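Local coordinates for protein cephalosporin acylase (Bacillus halodurans, PDB 2NLZ) that probably works as an N-terminal nucleophile hydrolase of the gamma-glutamyltranspeptidase family, possibly cleaving the amide side chain of cephalosporin-type substrates, at residues D[274-285]-D[328-338]; D[360-370]-D[513-524]. The protein carries 1 engineered substitution. One frame throughout, in Å; residues are numbered along the deposited sequence.

Contact 1: residues D[274-285]-D[328-338]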
loop_
_atom_site.group_PDB
_atom_site.type_symbol
_atom_site.label_atom_id
_atom_site.label_comp_id
_atom_site.label_asym_id
_atom_site.label_seq_id
_atom_site.Cartn_x
_atom_site.Cartn_y
_atom_site.Cartn_z
ATOM N N LEU D 274 -32.049 10.587 -13.593
ATOM C CA LEU D 274 -32.089 10.158 -14.982
ATOM C C LEU D 274 -30.704 9.781 -15.530
ATOM O O LEU D 274 -30.562 8.774 -16.222
ATOM C CB LEU D 274 -32.675 11.306 -15.808
ATOM C CG LEU D 274 -33.270 11.064 -17.186
ATOM C CD1 LEU D 274 -32.194 10.834 -18.234
ATOM C CD2 LEU D 274 -34.197 9.897 -17.089
ATOM N N VAL D 275 -29.702 10.605 -15.212
ATOM C CA VAL D 275 -28.339 10.447 -15.720
ATOM C C VAL D 275 -27.753 9.107 -15.319
ATOM O O VAL D 275 -27.235 8.380 -16.159
ATOM C CB VAL D 275 -27.416 11.591 -15.252
ATOM C CG1 VAL D 275 -25.986 11.345 -15.695
ATOM C CG2 VAL D 275 -27.913 12.922 -15.799
ATOM N N ALA D 276 -27.857 8.780 -14.037
ATOM C CA ALA D 276 -27.417 7.479 -13.538
ATOM C C ALA D 276 -28.060 6.357 -14.329
ATOM O O ALA D 276 -27.374 5.476 -14.833
ATOM C CB ALA D 276 -27.754 7.334 -12.061
ATOM N N LEU D 277 -29.385 6.429 -14.444
ATOM C CA LEU D 277 -30.203 5.460 -15.177
ATOM C C LEU D 277 -29.789 5.251 -16.644
ATOM O O LEU D 277 -29.584 4.118 -17.092
ATOM C CB LEU D 277 -31.672 5.874 -15.084
ATOM C CG LEU D 277 -32.556 5.152 -14.066
ATOM C CD1 LEU D 277 -31.790 4.673 -12.876
ATOM C CD2 LEU D 277 -33.685 6.040 -13.618
ATOM N N GLU D 278 -29.660 6.348 -17.381
ATOM C CA GLU D 278 -29.220 6.299 -18.768
ATOM C C GLU D 278 -27.797 5.733 -18.891
ATOM O O GLU D 278 -27.534 4.871 -19.740
ATOM C CB GLU D 278 -29.306 7.690 -19.403
ATOM C CG GLU D 278 -28.947 7.715 -20.879
ATOM C CD GLU D 278 -28.885 9.119 -21.440
ATOM O OE1 GLU D 278 -29.540 10.030 -20.890
ATOM O OE2 GLU D 278 -28.169 9.313 -22.435
ATOM N N ALA D 279 -26.892 6.210 -18.038
ATOM C CA ALA D 279 -25.532 5.682 -18.002
ATOM C C ALA D 279 -25.535 4.174 -17.768
ATOM O O ALA D 279 -24.928 3.433 -18.540
ATOM C CB ALA D 279 -24.689 6.400 -16.956
ATOM N N LEU D 280 -26.240 3.717 -16.734
ATOM C CA LEU D 280 -26.355 2.275 -16.488
ATOM C C LEU D 280 -26.890 1.537 -17.711
ATOM O O LEU D 280 -26.466 0.409 -17.997
ATOM C CB LEU D 280 -27.229 1.952 -15.267
ATOM C CG LEU D 280 -26.587 1.692 -13.896
ATOM C CD1 LEU D 280 -25.130 1.257 -14.030
ATOM C CD2 LEU D 280 -26.694 2.908 -12.993
ATOM N N ASN D 281 -27.800 2.194 -18.431
ATOM C CA ASN D 281 -28.449 1.606 -19.597
ATOM C C ASN D 281 -27.508 1.480 -20.797
ATOM O O ASN D 281 -27.583 0.520 -21.561
ATOM C CB ASN D 281 -29.679 2.432 -19.969
ATOM C CG ASN D 281 -30.844 1.577 -20.388
ATOM O OD1 ASN D 281 -31.016 0.448 -19.905
ATOM N ND2 ASN D 281 -31.667 2.114 -21.288
ATOM N N ILE D 282 -26.631 2.466 -20.953
ATOM C CA ILE D 282 -25.553 2.396 -21.933
ATOM C C ILE D 282 -24.568 1.279 -21.557
ATOM O O ILE D 282 -24.240 0.425 -22.374
ATOM C CB ILE D 282 -24.811 3.752 -22.044
ATOM C CG1 ILE D 282 -25.740 4.838 -22.589
ATOM C CG2 ILE D 282 -23.632 3.634 -22.966
ATOM C CD1 ILE D 282 -25.263 6.264 -22.340
ATOM N N VAL D 283 -24.128 1.272 -20.305
ATOM C CA VAL D 283 -23.097 0.341 -19.857
ATOM C C VAL D 283 -23.600 -1.117 -19.776
ATOM O O VAL D 283 -22.816 -2.060 -19.855
ATOM C CB VAL D 283 -22.444 0.832 -18.526
ATOM C CG1 VAL D 283 -22.979 0.079 -17.304
ATOM C CG2 VAL D 283 -20.948 0.714 -18.601
ATOM N N LYS D 284 -24.918 -1.269 -19.648
ATOM C CA LYS D 284 -25.642 -2.551 -19.614
ATOM C C LYS D 284 -25.279 -3.523 -20.740
ATOM O O LYS D 284 -25.304 -4.736 -20.545
ATOM C CB LYS D 284 -27.132 -2.238 -19.731
ATOM C CG LYS D 284 -28.087 -3.257 -19.211
ATOM C CD LYS D 284 -29.395 -2.538 -18.891
ATOM C CE LYS D 284 -30.481 -2.754 -19.932
ATOM N NZ LYS D 284 -31.459 -3.799 -19.488
ATOM N N GLY D 285 -24.970 -2.987 -21.921
ATOM C CA GLY D 285 -24.667 -3.801 -23.095
ATOM C C GLY D 285 -23.286 -4.431 -23.115
ATOM O O GLY D 285 -23.017 -5.313 -23.925
ATOM N N LEU D 328 -35.167 8.779 -23.517
ATOM C CA LEU D 328 -33.796 8.777 -23.003
ATOM C C LEU D 328 -33.436 7.437 -22.368
ATOM O O LEU D 328 -32.267 7.014 -22.391
ATOM C CB LEU D 328 -33.579 9.896 -21.982
ATOM C CG LEU D 328 -33.660 11.344 -22.467
ATOM C CD1 LEU D 328 -33.793 12.267 -21.277
ATOM C CD2 LEU D 328 -32.464 11.740 -23.334
ATOM N N LEU D 329 -34.447 6.768 -21.820
ATOM C CA LEU D 329 -34.233 5.523 -21.098
ATOM C C LEU D 329 -34.476 4.257 -21.930
ATOM O O LEU D 329 -34.486 3.142 -21.397
ATOM C CB LEU D 329 -35.085 5.524 -19.830
ATOM C CG LEU D 329 -34.369 5.871 -18.517
ATOM C CD1 LEU D 329 -33.227 6.870 -18.699
ATOM C CD2 LEU D 329 -35.361 6.345 -17.453
ATOM N N SER D 330 -34.651 4.434 -23.235
ATOM C CA SER D 330 -34.987 3.327 -24.126
ATOM C C SER D 330 -33.748 2.542 -24.547
ATOM O O SER D 330 -32.662 3.116 -24.680
ATOM C CB SER D 330 -35.734 3.839 -25.364
ATOM O OG SER D 330 -34.856 4.489 -26.268
ATOM N N ASP D 331 -33.938 1.236 -24.764
ATOM C CA ASP D 331 -32.873 0.310 -25.153
ATOM C C ASP D 331 -32.199 0.640 -26.483
ATOM O O ASP D 331 -30.992 0.423 -26.632
ATOM C CB ASP D 331 -33.389 -1.130 -25.188
ATOM C CG ASP D 331 -33.662 -1.688 -23.807
ATOM O OD1 ASP D 331 -33.150 -1.131 -22.810
ATOM O OD2 ASP D 331 -34.394 -2.693 -23.715
ATOM N N GLU D 332 -32.969 1.156 -27.443
ATOM C CA GLU D 332 -32.412 1.503 -28.758
ATOM C C GLU D 332 -31.609 2.802 -28.734
ATOM O O GLU D 332 -30.679 2.973 -29.524
ATOM C CB GLU D 332 -33.481 1.532 -29.865
ATOM C CG GLU D 332 -34.721 2.385 -29.577
ATOM C CD GLU D 332 -35.901 1.571 -29.046
ATOM O OE1 GLU D 332 -35.710 0.754 -28.115
ATOM O OE2 GLU D 332 -37.027 1.756 -29.559
ATOM N N TYR D 333 -31.965 3.708 -27.829
ATOM C CA TYR D 333 -31.179 4.921 -27.633
ATOM C C TYR D 333 -29.915 4.623 -26.825
ATOM O O TYR D 333 -28.869 5.241 -27.033
ATOM C CB TYR D 333 -31.995 6.008 -26.946
ATOM C CG TYR D 333 -31.221 7.288 -26.731
ATOM C CD1 TYR D 333 -30.585 7.921 -27.794
ATOM C CD2 TYR D 333 -31.123 7.867 -25.463
ATOM C CE1 TYR D 333 -29.874 9.090 -27.604
ATOM C CE2 TYR D 333 -30.411 9.046 -25.262
ATOM C CZ TYR D 333 -29.793 9.650 -26.336
ATOM O OH TYR D 333 -29.086 10.815 -26.161
ATOM N N ALA D 334 -30.018 3.683 -25.898
ATOM C CA ALA D 334 -28.843 3.196 -25.198
ATOM C C ALA D 334 -27.850 2.673 -26.233
ATOM O O ALA D 334 -26.695 3.102 -26.266
ATOM C CB ALA D 334 -29.226 2.099 -24.209
ATOM N N THR D 335 -28.334 1.778 -27.096
ATOM C CA THR D 335 -27.549 1.204 -28.194
ATOM C C THR D 335 -26.900 2.285 -29.073
ATOM O O THR D 335 -25.730 2.165 -29.433
ATOM C CB THR D 335 -28.405 0.233 -29.064
ATOM O OG1 THR D 335 -29.165 -0.637 -28.216
ATOM C CG2 THR D 335 -27.522 -0.619 -29.964
ATOM N N GLU D 336 -27.655 3.340 -29.385
ATOM C CA GLU D 336 -27.164 4.462 -30.196
ATOM C C GLU D 336 -25.961 5.194 -29.598
ATOM O O GLU D 336 -24.999 5.500 -30.303
ATOM C CB GLU D 336 -28.295 5.463 -30.463
ATOM C CG GLU D 336 -29.109 5.166 -31.710
ATOM C CD GLU D 336 -28.438 5.686 -32.960
ATOM O OE1 GLU D 336 -28.346 6.923 -33.107
ATOM O OE2 GLU D 336 -28.005 4.859 -33.791
ATOM N N ARG D 337 -26.034 5.482 -28.302
ATOM C CA ARG D 337 -24.961 6.162 -27.584
ATOM C C ARG D 337 -23.758 5.240 -27.375
ATOM O O ARG D 337 -22.613 5.677 -27.458
ATOM C CB ARG D 337 -25.472 6.634 -26.224
ATOM C CG ARG D 337 -26.673 7.564 -26.275
ATOM C CD ARG D 337 -26.307 8.975 -25.857
ATOM N NE ARG D 337 -25.489 9.650 -26.856
ATOM C CZ ARG D 337 -24.890 10.822 -26.672
ATOM N NH1 ARG D 337 -25.016 11.464 -25.523
ATOM N NH2 ARG D 337 -24.157 11.353 -27.638
ATOM N N ARG D 338 -24.034 3.960 -27.105
ATOM C CA ARG D 338 -23.010 2.937 -26.847
ATOM C C ARG D 338 -22.146 2.638 -28.076
ATOM O O ARG D 338 -21.026 2.136 -27.956
ATOM C CB ARG D 338 -23.668 1.669 -26.266
ATOM C CG ARG D 338 -23.001 0.341 -26.578
ATOM C CD ARG D 338 -23.452 -0.756 -25.624
ATOM N NE ARG D 338 -24.783 -0.533 -25.051
ATOM C CZ ARG D 338 -25.913 -1.021 -25.549
ATOM N NH1 ARG D 338 -27.068 -0.768 -24.949
ATOM N NH2 ARG D 338 -25.889 -1.757 -26.651
#
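The Arg338 guanidinium lies between Gly285 CA, 3.8 Å above one face near the rim, and Ala334 O with Thr335 CA on the opposite face. At its edge NE donates to Ile282 O over 2.9 Å, in the carbonyl plane and on a lone pair, N-H...O angle 149°. The Tyr333 ring has Arg337 CG over one face and Leu328 O in plane at its edge; Glu278 OE2 meets CE2 obliquely at 3.6 Å. The Glu278 chain runs out extended from a CG anti to the backbone N (chi1 -176°), which carries the carboxylate past Leu328 to the ring. Tyr333 OH hydrogen-bonds Asp310, Arg337 NH1 forms a salt bridge to it, and NH2 donates to Glu349 O; the Glu278 carboxylate lies close to Asp310 too, a like-charge pair that Arg337 probably eases. Here two helices, 274-283 and 331-338, pack at a crossing angle of -71° with axes 8.5 Å apart, and Ala334 fits at the crossing, its CB 3.5 Å from Asn281 O. Ile282 CD1 rests on Arg337 CB; at the other end Leu274 splits its methyls, CD1 against Leu328 CD1 and CD2 against Leu329 CD1 at 3.6 Å. Helix 274-283 also touches strand 250-259 through Leu277 and Asn281.

Contact 2: residues D[360-370]-D[513-524]; sequences YLATADGDGNM and QIIWRDPTTGVL
Tyr360 and Gln513 lie alongside each other, pointing opposite ways, ring and amide planes 27° apart, with Gln513 CG 3.7 Å from Tyr360 CD2. The Tyr360 ring leaves with CG anti to the backbone N (chi1 -180°), bringing CE2 to Gln513 O, which sits at the ring edge. Gln513 NE2 hydrogen-bonds Thr528 OG1, while Tyr360 OH bonds Ser372. With an alanine here in place of Tyr360, the Gln513 chain would probably lose the ring packed beside it and Ser372 OG its hydroxyl partner. Ile515 spans two alanines, CD1 against Ala362 CB at 4.1 Å and CG2 against Ala364 CB. Leu524 CD2 touches the same Ala364 CB at 3.9 Å. Arg517 bends at chi3 to carry NH1 to Gly368 CA, 3.6 Å away, with Gly366 O at the guanidinium edge and Gly522 CA over one face. Met370 lies across the Arg517 chain, SD 4.0 Å from Arg517 CB. No hydrogen bond joins the two strands: they pack face to face, as in the two-sheet sandwich of N-terminal nucleophile hydrolases. Strand 24-28 and strand 370-376 flank 359-365, helix 47-61 covers its other face through Leu361 and Thr363, and strand 431-438 lies beside 512-517.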
loop_
_atom_site.group_PDB
_atom_site.type_symbol
_atom_site.label_atom_id
_atom_site.label_comp_id
_atom_site.label_asym_id
_atom_site.label_seq_id
_atom_site.Cartn_x
_atom_site.Cartn_y
_atom_site.Cartn_z
ATOM N N TYR D 360 -27.091 13.188 2.870
ATOM C CA TYR D 360 -27.800 11.959 2.538
ATOM C C TYR D 360 -27.986 11.089 3.774
ATOM O O TYR D 360 -27.216 11.164 4.735
ATOM C CB TYR D 360 -27.150 11.176 1.375
ATOM C CG TYR D 360 -27.925 9.917 1.072
ATOM C CD1 TYR D 360 -29.161 9.988 0.450
ATOM C CD2 TYR D 360 -27.462 8.666 1.471
ATOM C CE1 TYR D 360 -29.916 8.849 0.214
ATOM C CE2 TYR D 360 -28.207 7.521 1.237
ATOM C CZ TYR D 360 -29.436 7.623 0.607
ATOM O OH TYR D 360 -30.195 6.504 0.363
ATOM N N LEU D 361 -29.017 10.256 3.727
ATOM C CA LEU D 361 -29.570 9.618 4.899
ATOM C C LEU D 361 -30.290 8.366 4.414
ATOM O O LEU D 361 -30.942 8.389 3.357
ATOM C CB LEU D 361 -30.550 10.615 5.522
ATOM C CG LEU D 361 -31.567 10.442 6.632
ATOM C CD1 LEU D 361 -32.159 11.809 6.802
ATOM C CD2 LEU D 361 -32.654 9.432 6.297
ATOM N N ALA D 362 -30.177 7.274 5.167
ATOM C CA ALA D 362 -30.942 6.081 4.843
ATOM C C ALA D 362 -31.448 5.417 6.097
ATOM O O ALA D 362 -30.710 5.265 7.071
ATOM C CB ALA D 362 -30.121 5.110 4.026
ATOM N N THR D 363 -32.723 5.033 6.068
ATOM C CA THR D 363 -33.361 4.363 7.193
ATOM C C THR D 363 -34.161 3.131 6.757
ATOM O O THR D 363 -34.721 3.077 5.652
ATOM C CB THR D 363 -34.311 5.302 7.918
ATOM O OG1 THR D 363 -35.140 5.946 6.952
ATOM C CG2 THR D 363 -33.550 6.373 8.687
ATOM N N ALA D 364 -34.205 2.144 7.641
ATOM C CA ALA D 364 -35.016 0.948 7.439
ATOM C C ALA D 364 -35.489 0.411 8.797
ATOM O O ALA D 364 -34.811 0.602 9.822
ATOM C CB ALA D 364 -34.227 -0.107 6.691
ATOM N N ASP D 365 -36.647 -0.246 8.806
ATOM C CA ASP D 365 -37.158 -0.862 10.034
ATOM C C ASP D 365 -37.485 -2.346 9.899
ATOM O O ASP D 365 -37.298 -2.944 8.833
ATOM C CB ASP D 365 -38.353 -0.075 10.602
ATOM C CG ASP D 365 -39.565 -0.050 9.668
ATOM O OD1 ASP D 365 -39.758 -1.002 8.884
ATOM O OD2 ASP D 365 -40.350 0.922 9.743
ATOM N N GLY D 366 -37.981 -2.924 10.991
ATOM C CA GLY D 366 -38.352 -4.336 11.034
ATOM C C GLY D 366 -39.591 -4.690 10.240
ATOM O O GLY D 366 -39.707 -5.805 9.755
ATOM N N ASP D 367 -40.503 -3.729 10.093
ATOM C CA ASP D 367 -41.786 -3.939 9.405
ATOM C C ASP D 367 -41.712 -3.753 7.888
ATOM O O ASP D 367 -42.742 -3.581 7.233
ATOM C CB ASP D 367 -42.853 -2.994 9.967
ATOM C CG ASP D 367 -43.018 -3.119 11.476
ATOM O OD1 ASP D 367 -43.254 -4.245 11.959
ATOM O OD2 ASP D 367 -42.923 -2.091 12.182
ATOM N N GLY D 368 -40.498 -3.769 7.338
ATOM C CA GLY D 368 -40.300 -3.687 5.891
ATOM C C GLY D 368 -40.407 -2.302 5.284
ATOM O O GLY D 368 -40.529 -2.173 4.068
ATOM N N ASN D 369 -40.370 -1.267 6.120
ATOM C CA ASN D 369 -40.293 0.107 5.628
ATOM C C ASN D 369 -38.845 0.572 5.471
ATOM O O ASN D 369 -37.983 0.228 6.289
ATOM C CB ASN D 369 -41.074 1.053 6.522
ATOM C CG ASN D 369 -42.493 0.597 6.735
ATOM O OD1 ASN D 369 -43.226 0.345 5.780
ATOM N ND2 ASN D 369 -42.892 0.481 7.995
ATOM N N MET D 370 -38.586 1.318 4.396
ATOM C CA MET D 370 -37.235 1.755 4.031
ATOM C C MET D 370 -37.301 3.111 3.347
ATOM O O MET D 370 -38.213 3.349 2.533
ATOM C CB MET D 370 -36.574 0.748 3.079
ATOM C CG MET D 370 -36.405 -0.641 3.674
ATOM S SD MET D 370 -34.982 -1.568 3.099
ATOM C CE MET D 370 -35.662 -2.233 1.599
ATOM N N GLN D 513 -24.247 6.471 1.788
ATOM C CA GLN D 513 -24.794 5.542 2.775
ATOM C C GLN D 513 -25.597 4.476 2.041
ATOM O O GLN D 513 -26.248 4.749 1.026
ATOM C CB GLN D 513 -25.692 6.234 3.807
ATOM C CG GLN D 513 -25.280 7.645 4.231
ATOM C CD GLN D 513 -24.156 7.651 5.232
ATOM O OE1 GLN D 513 -23.344 8.583 5.261
ATOM N NE2 GLN D 513 -24.096 6.610 6.063
ATOM N N ILE D 514 -25.539 3.256 2.564
ATOM C CA ILE D 514 -26.236 2.129 1.988
ATOM C C ILE D 514 -26.827 1.301 3.125
ATOM O O ILE D 514 -26.166 1.050 4.128
ATOM C CB ILE D 514 -25.277 1.249 1.128
ATOM C CG1 ILE D 514 -24.903 1.956 -0.185
ATOM C CG2 ILE D 514 -25.898 -0.103 0.809
ATOM C CD1 ILE D 514 -23.731 1.320 -0.941
ATOM N N ILE D 515 -28.093 0.922 2.965
ATOM C CA ILE D 515 -28.696 -0.152 3.749
ATOM C C ILE D 515 -29.295 -1.173 2.773
ATOM O O ILE D 515 -30.163 -0.815 1.975
ATOM C CB ILE D 515 -29.800 0.356 4.712
ATOM C CG1 ILE D 515 -29.241 1.354 5.717
ATOM C CG2 ILE D 515 -30.382 -0.789 5.493
ATOM C CD1 ILE D 515 -30.294 1.977 6.601
ATOM N N TRP D 516 -28.826 -2.421 2.821
ATOM C CA TRP D 516 -29.452 -3.496 2.049
ATOM C C TRP D 516 -30.236 -4.461 2.935
ATOM O O TRP D 516 -29.761 -4.893 3.985
ATOM C CB TRP D 516 -28.458 -4.313 1.195
ATOM C CG TRP D 516 -27.631 -3.590 0.135
ATOM C CD1 TRP D 516 -26.345 -3.876 -0.199
ATOM C CD2 TRP D 516 -28.033 -2.502 -0.720
ATOM N NE1 TRP D 516 -25.902 -3.032 -1.187
ATOM C CE2 TRP D 516 -26.917 -2.179 -1.532
ATOM C CE3 TRP D 516 -29.220 -1.769 -0.880
ATOM C CZ2 TRP D 516 -26.946 -1.147 -2.492
ATOM C CZ3 TRP D 516 -29.254 -0.733 -1.837
ATOM C CH2 TRP D 516 -28.123 -0.439 -2.631
ATOM N N ARG D 517 -31.444 -4.797 2.494
ATOM C CA ARG D 517 -32.249 -5.801 3.158
ATOM C C ARG D 517 -32.276 -7.087 2.347
ATOM O O ARG D 517 -32.647 -7.081 1.170
ATOM C CB ARG D 517 -33.678 -5.315 3.345
ATOM C CG ARG D 517 -34.626 -6.465 3.633
ATOM C CD ARG D 517 -36.076 -6.171 3.300
ATOM N NE ARG D 517 -36.762 -5.960 4.552
ATOM C CZ ARG D 517 -37.561 -6.812 5.179
ATOM N NH1 ARG D 517 -38.046 -6.433 6.350
ATOM N NH2 ARG D 517 -37.894 -7.993 4.664
ATOM N N ASP D 518 -31.882 -8.185 2.989
ATOM C CA ASP D 518 -32.019 -9.522 2.419
ATOM C C ASP D 518 -33.506 -9.883 2.349
ATOM O O ASP D 518 -34.179 -9.899 3.377
ATOM C CB ASP D 518 -31.267 -10.526 3.291
ATOM C CG ASP D 518 -31.096 -11.873 2.623
ATOM O OD1 ASP D 518 -29.935 -12.250 2.369
ATOM O OD2 ASP D 518 -32.112 -12.558 2.367
ATOM N N PRO D 519 -34.022 -10.171 1.134
ATOM C CA PRO D 519 -35.462 -10.407 0.970
ATOM C C PRO D 519 -35.967 -11.692 1.643
ATOM O O PRO D 519 -37.126 -11.745 2.061
ATOM C CB PRO D 519 -35.642 -10.472 -0.550
ATOM C CG PRO D 519 -34.314 -10.873 -1.072
ATOM C CD PRO D 519 -33.293 -10.294 -0.141
ATOM N N THR D 520 -35.103 -12.702 1.764
ATOM C CA THR D 520 -35.463 -13.958 2.427
ATOM C C THR D 520 -35.485 -13.845 3.947
ATOM O O THR D 520 -36.544 -13.991 4.563
ATOM C CB THR D 520 -34.537 -15.126 2.016
ATOM O OG1 THR D 520 -33.464 -14.626 1.211
ATOM C CG2 THR D 520 -35.305 -16.166 1.214
ATOM N N THR D 521 -34.324 -13.579 4.546
ATOM C CA THR D 521 -34.203 -13.546 6.010
ATOM C C THR D 521 -34.681 -12.229 6.660
ATOM O O THR D 521 -35.176 -12.226 7.789
ATOM C CB THR D 521 -32.778 -13.989 6.507
ATOM O OG1 THR D 521 -32.574 -13.562 7.857
ATOM C CG2 THR D 521 -31.679 -13.419 5.644
ATOM N N GLY D 522 -34.557 -11.121 5.944
ATOM C CA GLY D 522 -34.985 -9.834 6.485
ATOM C C GLY D 522 -33.887 -9.061 7.202
ATOM O O GLY D 522 -34.125 -7.960 7.701
ATOM N N VAL D 523 -32.683 -9.632 7.244
ATOM C CA VAL D 523 -31.552 -9.004 7.918
ATOM C C VAL D 523 -31.018 -7.770 7.155
ATOM O O VAL D 523 -30.847 -7.798 5.927
ATOM C CB VAL D 523 -30.438 -10.052 8.280
ATOM C CG1 VAL D 523 -29.742 -10.601 7.035
ATOM C CG2 VAL D 523 -29.429 -9.478 9.266
ATOM N N LEU D 524 -30.791 -6.684 7.896
ATOM C CA LEU D 524 -30.336 -5.418 7.333
ATOM C C LEU D 524 -28.822 -5.273 7.441
ATOM O O LEU D 524 -28.240 -5.469 8.503
ATOM C CB LEU D 524 -31.006 -4.239 8.047
ATOM C CG LEU D 524 -32.533 -4.178 8.134
ATOM C CD1 LEU D 524 -32.948 -3.143 9.181
ATOM C CD2 LEU D 524 -33.181 -3.871 6.791
#

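The two contacts follow one another along the chain: contact 1 closes at residue 338 before contact 2 opens at 360. Their centres are 28 Å apart and their nearest atoms about 11 Å, so they do not touch. Contact 1 joins two helices, one resting on strand 250-259, whereas contact 2 joins facing strands; strands 262-266, 424-428 and 431-438 lie in order between strand 250-259 and strand 512-517. Between helix 331-338 and strand 359-365 residues 354-357 are not modelled. In relatives, self-cleavage before such a strand exposes the nucleophile, so the contacts probably fall on either side of a maturation site.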